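Local coordinates for MobB protein homolog (Geobacillus stearothermophilus, PDB 1XJC) that is of unknown function but, as a MobB homolog with a P-loop NTPase fold, probably binds a nucleotide and may serve molybdopterin guanine dinucleotide synthesis, at residues N5-V10 with E22-A27; P147-A152 with I158-N163. One frame throughout, in Å; residues are numbered along the deposited sequence.

Contact 1 (N5-V10 with E22-A27)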
loop_
_atom_site.group_PDB
_atom_site.type_symbol
_atom_site.label_atom_id
_atom_site.label_comp_id
_atom_site.label_asym_id
_atom_site.label_seq_id
_atom_site.Cartn_x
_atom_site.Cartn_y
_atom_site.Cartn_z
ATOM N N ASN A 5 -0.251 -11.717 2.526
ATOM C CA ASN A 5 -1.255 -10.993 1.770
ATOM C C ASN A 5 -0.706 -9.568 1.612
ATOM O O ASN A 5 -0.956 -8.705 2.447
ATOM C CB ASN A 5 -2.569 -10.980 2.551
ATOM C CG ASN A 5 -3.769 -10.950 1.649
ATOM O OD1 ASN A 5 -3.773 -10.252 0.635
ATOM N ND2 ASN A 5 -4.807 -11.695 2.015
ATOM N N VAL A 6 0.042 -9.337 0.538
ATOM C CA VAL A 6 0.663 -8.036 0.278
ATOM C C VAL A 6 -0.103 -7.215 -0.748
ATOM O O VAL A 6 -0.416 -7.716 -1.815
ATOM C CB VAL A 6 2.096 -8.215 -0.275
ATOM C CG1 VAL A 6 2.760 -6.841 -0.492
ATOM C CG2 VAL A 6 2.918 -9.095 0.682
ATOM N N TRP A 7 -0.394 -5.957 -0.424
ATOM C CA TRP A 7 -1.090 -5.069 -1.350
ATOM C C TRP A 7 -0.319 -3.764 -1.483
ATOM O O TRP A 7 0.238 -3.269 -0.511
ATOM C CB TRP A 7 -2.511 -4.751 -0.865
ATOM C CG TRP A 7 -3.495 -5.853 -1.130
ATOM C CD1 TRP A 7 -3.561 -7.061 -0.506
ATOM C CD2 TRP A 7 -4.546 -5.842 -2.108
ATOM N NE1 TRP A 7 -4.589 -7.812 -1.037
ATOM C CE2 TRP A 7 -5.209 -7.086 -2.021
ATOM C CE3 TRP A 7 -4.986 -4.901 -3.048
ATOM C CZ2 TRP A 7 -6.299 -7.417 -2.844
ATOM C CZ3 TRP A 7 -6.069 -5.226 -3.869
ATOM C CH2 TRP A 7 -6.712 -6.477 -3.761
ATOM N N GLN A 8 -0.308 -3.195 -2.682
ATOM C CA GLN A 8 0.402 -1.954 -2.898
ATOM C C GLN A 8 -0.512 -0.762 -3.127
ATOM O O GLN A 8 -1.618 -0.880 -3.669
ATOM C CB GLN A 8 1.331 -2.084 -4.094
ATOM C CG GLN A 8 2.531 -2.967 -3.870
ATOM C CD GLN A 8 3.345 -3.130 -5.127
ATOM O OE1 GLN A 8 4.039 -2.196 -5.562
ATOM N NE2 GLN A 8 3.261 -4.309 -5.737
ATOM N N VAL A 9 -0.025 0.397 -2.713
ATOM C CA VAL A 9 -0.735 1.649 -2.890
ATOM C C VAL A 9 0.253 2.496 -3.678
ATOM O O VAL A 9 1.344 2.810 -3.188
ATOM C CB VAL A 9 -1.061 2.306 -1.532
ATOM C CG1 VAL A 9 -1.585 3.742 -1.757
ATOM C CG2 VAL A 9 -2.112 1.461 -0.785
ATOM N N VAL A 10 -0.099 2.829 -4.917
ATOM C CA VAL A 10 0.790 3.623 -5.763
ATOM C C VAL A 10 0.147 4.921 -6.246
ATOM O O VAL A 10 -1.072 4.986 -6.470
ATOM C CB VAL A 10 1.258 2.809 -7.003
ATOM C CG1 VAL A 10 2.020 1.570 -6.545
ATOM C CG2 VAL A 10 0.048 2.393 -7.856
ATOM N N GLU A 22 -3.851 5.387 5.680
ATOM C CA GLU A 22 -4.351 5.581 7.033
ATOM C C GLU A 22 -5.672 4.894 7.306
ATOM O O GLU A 22 -5.827 4.195 8.310
ATOM C CB GLU A 22 -4.464 7.081 7.343
ATOM C CG GLU A 22 -3.173 7.627 7.947
ATOM C CD GLU A 22 -3.202 9.131 8.218
ATOM O OE1 GLU A 22 -4.264 9.659 8.636
ATOM O OE2 GLU A 22 -2.140 9.767 8.028
ATOM N N LYS A 23 -6.628 5.082 6.408
ATOM C CA LYS A 23 -7.937 4.487 6.600
ATOM C C LYS A 23 -7.914 2.981 6.454
ATOM O O LYS A 23 -8.611 2.278 7.182
ATOM C CB LYS A 23 -8.933 5.094 5.605
ATOM C CG LYS A 23 -9.249 6.551 5.903
ATOM C CD LYS A 23 -10.177 7.133 4.848
ATOM C CE LYS A 23 -10.398 8.615 5.101
ATOM N NZ LYS A 23 -10.959 8.822 6.473
ATOM N N TRP A 24 -7.119 2.481 5.513
ATOM C CA TRP A 24 -7.049 1.042 5.285
ATOM C C TRP A 24 -6.384 0.380 6.492
ATOM O O TRP A 24 -6.888 -0.612 7.003
ATOM C CB TRP A 24 -6.254 0.751 4.007
ATOM C CG TRP A 24 -6.471 -0.620 3.435
ATOM C CD1 TRP A 24 -7.140 -1.665 4.012
ATOM C CD2 TRP A 24 -6.029 -1.084 2.156
ATOM N NE1 TRP A 24 -7.144 -2.746 3.168
ATOM C CE2 TRP A 24 -6.468 -2.420 2.022
ATOM C CE3 TRP A 24 -5.304 -0.499 1.104
ATOM C CZ2 TRP A 24 -6.204 -3.186 0.876
ATOM C CZ3 TRP A 24 -5.041 -1.263 -0.037
ATOM C CH2 TRP A 24 -5.491 -2.590 -0.140
ATOM N N VAL A 25 -5.252 0.921 6.949
ATOM C CA VAL A 25 -4.587 0.358 8.132
ATOM C C VAL A 25 -5.552 0.353 9.333
ATOM O O VAL A 25 -5.667 -0.651 10.033
ATOM C CB VAL A 25 -3.285 1.162 8.517
ATOM C CG1 VAL A 25 -2.847 0.802 9.922
ATOM C CG2 VAL A 25 -2.144 0.856 7.532
ATOM N N ALA A 26 -6.259 1.463 9.559
ATOM C CA ALA A 26 -7.198 1.560 10.684
ATOM C C ALA A 26 -8.319 0.507 10.638
ATOM O O ALA A 26 -8.665 -0.088 11.666
ATOM C CB ALA A 26 -7.826 3.001 10.748
ATOM N N ALA A 27 -8.884 0.271 9.455
ATOM C CA ALA A 27 -9.955 -0.715 9.333
ATOM C C ALA A 27 -9.367 -2.090 9.617
ATOM O O ALA A 27 -9.976 -2.897 10.321
ATOM C CB ALA A 27 -10.566 -0.684 7.920
#

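Contact 2 (P147-A152 with I158-N163)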
loop_
_atom_site.group_PDB
_atom_site.type_symbol
_atom_site.label_atom_id
_atom_site.label_comp_id
_atom_site.label_asym_id
_atom_site.label_seq_id
_atom_site.Cartn_x
_atom_site.Cartn_y
_atom_site.Cartn_z
ATOM N N PRO A 147 -12.541 -1.028 -11.198
ATOM C CA PRO A 147 -13.484 -0.101 -10.575
ATOM C C PRO A 147 -12.745 1.189 -10.212
ATOM O O PRO A 147 -11.549 1.163 -9.884
ATOM C CB PRO A 147 -13.977 -0.865 -9.343
ATOM C CG PRO A 147 -12.869 -1.830 -9.052
ATOM C CD PRO A 147 -12.430 -2.277 -10.424
ATOM N N VAL A 148 -13.450 2.310 -10.312
ATOM C CA VAL A 148 -12.876 3.608 -9.988
ATOM C C VAL A 148 -13.756 4.215 -8.899
ATOM O O VAL A 148 -14.996 4.215 -9.021
ATOM C CB VAL A 148 -12.871 4.572 -11.211
ATOM C CG1 VAL A 148 -12.236 5.927 -10.816
ATOM C CG2 VAL A 148 -12.124 3.929 -12.388
ATOM N N PHE A 149 -13.122 4.717 -7.842
ATOM C CA PHE A 149 -13.842 5.339 -6.730
ATOM C C PHE A 149 -13.308 6.766 -6.547
ATOM O O PHE A 149 -12.191 7.108 -6.960
ATOM C CB PHE A 149 -13.592 4.607 -5.392
ATOM C CG PHE A 149 -13.949 3.133 -5.379
ATOM C CD1 PHE A 149 -15.207 2.702 -4.948
ATOM C CD2 PHE A 149 -12.994 2.169 -5.737
ATOM C CE1 PHE A 149 -15.509 1.341 -4.864
ATOM C CE2 PHE A 149 -13.282 0.804 -5.661
ATOM C CZ PHE A 149 -14.538 0.383 -5.225
ATOM N N SER A 150 -14.109 7.595 -5.906
ATOM C CA SER A 150 -13.685 8.941 -5.589
ATOM C C SER A 150 -12.891 8.800 -4.290
ATOM O O SER A 150 -13.232 7.983 -3.421
ATOM C CB SER A 150 -14.899 9.842 -5.328
ATOM O OG SER A 150 -14.524 10.956 -4.528
ATOM N N LEU A 151 -11.833 9.594 -4.158
ATOM C CA LEU A 151 -11.013 9.591 -2.945
ATOM C C LEU A 151 -11.874 9.929 -1.711
ATOM O O LEU A 151 -11.582 9.511 -0.576
ATOM C CB LEU A 151 -9.884 10.622 -3.097
ATOM C CG LEU A 151 -8.943 10.742 -1.900
ATOM C CD1 LEU A 151 -8.217 9.387 -1.717
ATOM C CD2 LEU A 151 -7.950 11.909 -2.125
ATOM N N ALA A 152 -12.957 10.670 -1.928
ATOM C CA ALA A 152 -13.843 11.040 -0.821
ATOM C C ALA A 152 -14.768 9.894 -0.403
ATOM O O ALA A 152 -15.347 9.910 0.683
ATOM C CB ALA A 152 -14.702 12.258 -1.221
ATOM N N ILE A 158 -13.158 1.315 1.289
ATOM C CA ILE A 158 -12.504 0.582 2.380
ATOM C C ILE A 158 -13.176 -0.787 2.560
ATOM O O ILE A 158 -12.502 -1.812 2.548
ATOM C CB ILE A 158 -12.530 1.398 3.696
ATOM C CG1 ILE A 158 -11.630 2.642 3.542
ATOM C CG2 ILE A 158 -12.062 0.529 4.868
ATOM C CD1 ILE A 158 -10.125 2.313 3.270
ATOM N N PRO A 159 -14.515 -0.826 2.710
ATOM C CA PRO A 159 -15.134 -2.151 2.861
ATOM C C PRO A 159 -14.856 -3.000 1.600
ATOM O O PRO A 159 -14.657 -4.218 1.676
ATOM C CB PRO A 159 -16.623 -1.818 3.035
ATOM C CG PRO A 159 -16.572 -0.507 3.761
ATOM C CD PRO A 159 -15.496 0.244 2.986
ATOM N N TRP A 160 -14.827 -2.359 0.438
ATOM C CA TRP A 160 -14.558 -3.104 -0.798
ATOM C C TRP A 160 -13.152 -3.736 -0.753
ATOM O O TRP A 160 -12.954 -4.934 -1.072
ATOM C CB TRP A 160 -14.658 -2.177 -2.007
ATOM C CG TRP A 160 -14.527 -2.894 -3.316
ATOM C CD1 TRP A 160 -15.526 -3.512 -4.019
ATOM C CD2 TRP A 160 -13.324 -3.112 -4.056
ATOM N NE1 TRP A 160 -15.015 -4.103 -5.150
ATOM C CE2 TRP A 160 -13.665 -3.874 -5.196
ATOM C CE3 TRP A 160 -11.988 -2.737 -3.867
ATOM C CZ2 TRP A 160 -12.717 -4.271 -6.141
ATOM C CZ3 TRP A 160 -11.045 -3.132 -4.806
ATOM C CH2 TRP A 160 -11.416 -3.892 -5.931
ATOM N N LEU A 161 -12.172 -2.929 -0.363
ATOM C CA LEU A 161 -10.793 -3.416 -0.288
ATOM C C LEU A 161 -10.650 -4.509 0.769
ATOM O O LEU A 161 -10.015 -5.531 0.513
ATOM C CB LEU A 161 -9.826 -2.263 0.009
ATOM C CG LEU A 161 -9.635 -1.273 -1.136
ATOM C CD1 LEU A 161 -8.846 -0.053 -0.672
ATOM C CD2 LEU A 161 -8.916 -1.980 -2.274
HETATM N N MSE A 162 -11.241 -4.305 1.946
HETATM C CA MSE A 162 -11.156 -5.306 3.004
HETATM C C MSE A 162 -11.718 -6.645 2.483
HETATM O O MSE A 162 -11.154 -7.725 2.733
HETATM C CB MSE A 162 -11.926 -4.829 4.240
HETATM C CG MSE A 162 -11.272 -3.628 4.937
HETATM SE SE MSE A 162 -9.536 -4.103 5.719
HETATM C CE MSE A 162 -10.196 -4.885 7.377
ATOM N N ASN A 163 -12.808 -6.570 1.732
ATOM C CA ASN A 163 -13.400 -7.781 1.184
ATOM C C ASN A 163 -12.435 -8.418 0.181
ATOM O O ASN A 163 -12.299 -9.645 0.147
ATOM C CB ASN A 163 -14.742 -7.487 0.503
ATOM C CG ASN A 163 -15.383 -8.742 -0.077
ATOM O OD1 ASN A 163 -15.712 -9.683 0.653
ATOM N ND2 ASN A 163 -15.553 -8.768 -1.396
#

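Contact 1 (N5-V10 with E22-A27)
Trp24, on segment 22-27 of helix 17-30, faces Val9 and Trp7 on strand 6-10, and the backbones come nearest at Val9 and Trp24, where the CA atoms are 10.3 Å apart. One large side chain from the helix spans that distance. Trp24 has CG anti to its own backbone N (chi1 -162°), which carries the indole toward the sheet, with its benzo end nearest the strand. Trp24 CH2 lies 3.7 Å from Trp7 CE3 and also touches CB of Trp7, so it settles against the root of the Trp7 side chain as well as its ring. The two indoles form an offset edge-to-face pair: the edge of Trp24 is turned toward the face of Trp7, the planes are inclined at 68°, and the centroid of the Trp7 five-membered ring is 5.6 Å from that of the Trp24 six-membered ring. Val9 meets the same indole at another point of its rim, its CG2 branch standing 4.1 Å from Trp24 CZ3. Because Trp7 and Val9 alternate with Gln8, both point to the helix side of the sheet while Gln8 points away. Within the strand segment, Trp7 NE1 gives a weak, bent hydrogen bond to Asn5 OD1 (3.1 Å), made in the plane of the Trp7 ring at its edge. Around the pair, Leu101 and Val113 of the flanking strands and Val165 of helix 154-166 also touch Trp24, and the three residues in contact are all buried. This is hydrophobic packing of the first strand and first helix of a P-loop NTPase fold, joined by a loop that fits the Walker A pattern; Val9 touches residues of that pattern.

Contact 2 (P147-A152 with I158-N163)
Phe149 brings the far end of its ring, CZ, over one face of the Trp160 indole, 3.8 Å from CG of Trp160 and set toward the rim of the ring. The two ring planes are inclined at 56°. Farther along the same indole, Pro147 CG rests 3.8 Å from Trp160 CZ2, so the pyrrolidine meets the benzo part and the phenyl ring sits mainly against the pyrrole part. Trp160 reaches both because it turns its CG opposite the backbone N (chi1 -174°), extending the indole from segment 158-163 of helix 154-166 toward the strand; Leu161 CG lies at the edge of that ring, in its plane. Behind the first shell, Pro147 and Phe149 share backbone hydrogen bonds with Val134, and Phe149 and Leu151 with Ala136. At the end of the strand, Ala152 N donates to Ser150 OG (3.0 Å), an ST turn leading toward helix 154-166, whose Glu156 and Tyr157 also touch Phe149. With two aromatic rings and a proline meeting through carbon atoms at the surface of the protein, the attachment is apolar and depends on shape and dispersion.

How the contacts relate
From the N terminus, strand 6-10 runs into the Walker A-like loop and returns through helix 17-30, a short connection that contact 1 closes. The chain then adds strands 35-39, 99-103, 112-116 and 131-136 of the parallel sheet, with the antiparallel pair 65-70 and 73-78 on the way, before contact 2 closes a second, tighter loop between edge strand 148-150 and C-terminal helix 154-166. The two contacts therefore follow in series, neither nested nor crossed. They meet in space through their helices: Ala27 CB packs on Ile158 CG2 at 3.6 Å, and Trp24 NE1 packs 3.8 Å from SE of Met162, a selenomethionine. Together they tie a central strand and an outermost strand to two neighbouring helices on the same sheet.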